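Local coordinates for protein glucose-6-phosphate isomerase (Chlamydia trachomatis D/UW-3/CX, PDB 6OTU) that catalyses the reversible isomerization of glucose-6-phosphate to fructose-6-phosphate, at residues A[193-196]-A[197-201]. Residues are numbered along the deposited sequence; the frame is centred on the assembly and turned at random.
Sequences AEVL and REIDL
Val195 and Ile199 meet where helix 189-196 runs out into the loop that leads to strand 204-209. Two backbone bonds link helix to loop: Arg197 N donates to Ala193 O (2.9 Å), an i to i-4 bond, and Glu198 N to Val195 O (2.9 Å), an i to i-3 bond. The first thus spans four residues and the second three.

The methyl Ile199 CG2 rests against the carbonyl oxygen Val195 O (3.4 Å). The apolar pair is Ile199 CG2 with Val195 CG1, at 4.2 Å; with chi1 at 67°, Ile199 CG1 sits between backbone N and carbonyl carbon, which brings CD1 to the same valine methyl. Both residues rest on strands 180-184 and 151-155. Farther along, the methyl Leu196 CD2 touches Leu201 CD2 (4.0 Å), beside helix 216-231.

Glu198 CG lies beside its own backbone N (chi1 -59°), which brings it 3.3 Å from Glu194 O; the bend at chi2 then turns the carboxylate toward Arg197. Glu198 OE2 faces the guanidinium edge at 3.6 Å from Arg197 NH1, a long salt bridge, while NH2 bonds to Ser177 O of the second subunit. Val195 and Ile199 therefore seat the turn on the parallel sheet, Leu196 and Leu201 seat it on helix 216-231, and Arg197 reaches across to the second subunit.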
loop_
_atom_site.group_PDB
_atom_site.type_symbol
_atom_site.label_atom_id
_atom_site.label_comp_id
_atom_site.label_asym_id
_atom_site.label_seq_id
_atom_site.Cartn_x
_atom_site.Cartn_y
_atom_site.Cartn_z
ATOM N N ALA A 193 10.194 19.754 3.097
ATOM C CA ALA A 193 11.625 19.883 3.326
ATOM C C ALA A 193 12.426 18.906 2.465
ATOM O O ALA A 193 13.458 19.282 1.888
ATOM C CB ALA A 193 11.925 19.688 4.811
ATOM N N GLU A 194 11.973 17.647 2.357
ATOM C CA GLU A 194 12.716 16.691 1.536
ATOM C C GLU A 194 12.796 17.159 0.088
ATOM O O GLU A 194 13.819 16.952 -0.576
ATOM C CB GLU A 194 12.101 15.280 1.618
ATOM C CG GLU A 194 10.730 15.120 0.922
ATOM C CD GLU A 194 10.121 13.714 1.013
ATOM O OE1 GLU A 194 10.828 12.759 1.435
ATOM O OE2 GLU A 194 8.918 13.574 0.671
ATOM N N VAL A 195 11.750 17.817 -0.411
ATOM C CA VAL A 195 11.773 18.266 -1.794
ATOM C C VAL A 195 12.650 19.500 -1.947
ATOM O O VAL A 195 13.475 19.579 -2.863
ATOM C CB VAL A 195 10.340 18.510 -2.280
ATOM C CG1 VAL A 195 10.347 19.208 -3.646
ATOM C CG2 VAL A 195 9.606 17.170 -2.321
ATOM N N LEU A 196 12.501 20.473 -1.045
ATOM C CA LEU A 196 13.326 21.674 -1.115
ATOM C C LEU A 196 14.808 21.338 -1.005
ATOM O O LEU A 196 15.645 22.014 -1.610
ATOM C CB LEU A 196 12.908 22.655 -0.021
ATOM C CG LEU A 196 11.574 23.383 -0.199
ATOM C CD1 LEU A 196 10.996 23.807 1.140
ATOM C CD2 LEU A 196 11.740 24.573 -1.115
ATOM N N ARG A 197 15.146 20.278 -0.268
ATOM C CA ARG A 197 16.539 19.872 -0.157
ATOM C C ARG A 197 17.134 19.526 -1.515
ATOM O O ARG A 197 18.347 19.645 -1.709
ATOM C CB ARG A 197 16.656 18.681 0.794
ATOM C CG ARG A 197 18.075 18.227 1.069
ATOM C CD ARG A 197 18.084 16.812 1.617
ATOM N NE ARG A 197 19.240 16.558 2.472
ATOM C CZ ARG A 197 20.288 15.820 2.112
ATOM N NH1 ARG A 197 20.318 15.260 0.907
ATOM N NH2 ARG A 197 21.301 15.639 2.959
ATOM N N GLU A 198 16.304 19.135 -2.477
ATOM C CA GLU A 198 16.798 18.532 -3.709
ATOM C C GLU A 198 16.815 19.457 -4.922
ATOM O O GLU A 198 17.524 19.153 -5.886
ATOM C CB GLU A 198 15.955 17.296 -4.056
ATOM C CG GLU A 198 15.964 16.216 -2.971
ATOM C CD GLU A 198 17.354 15.633 -2.730
ATOM O OE1 GLU A 198 18.142 15.564 -3.703
ATOM O OE2 GLU A 198 17.656 15.245 -1.576
ATOM N N ILE A 199 16.070 20.567 -4.921
ATOM C CA ILE A 199 15.756 21.282 -6.158
ATOM C C ILE A 199 16.481 22.621 -6.227
ATOM O O ILE A 199 16.827 23.238 -5.210
ATOM C CB ILE A 199 14.235 21.488 -6.308
ATOM C CG1 ILE A 199 13.721 22.455 -5.232
ATOM C CG2 ILE A 199 13.501 20.149 -6.223
ATOM C CD1 ILE A 199 12.221 22.625 -5.200
ATOM N N ASP A 200 16.696 23.074 -7.459
ATOM C CA ASP A 200 17.159 24.428 -7.747
ATOM C C ASP A 200 15.922 25.287 -8.013
ATOM O O ASP A 200 15.248 25.115 -9.035
ATOM C CB ASP A 200 18.111 24.394 -8.943
ATOM C CG ASP A 200 18.578 25.773 -9.398
ATOM O OD1 ASP A 200 18.280 26.801 -8.746
ATOM O OD2 ASP A 200 19.264 25.813 -10.443
ATOM N N LEU A 201 15.614 26.200 -7.082
ATOM C CA LEU A 201 14.379 26.978 -7.182
ATOM C C LEU A 201 14.338 27.792 -8.467
ATOM O O LEU A 201 13.288 27.886 -9.115
ATOM C CB LEU A 201 14.214 27.896 -5.966
ATOM C CG LEU A 201 13.979 27.255 -4.587
ATOM C CD1 LEU A 201 14.000 28.302 -3.477
ATOM C CD2 LEU A 201 12.683 26.451 -4.540
#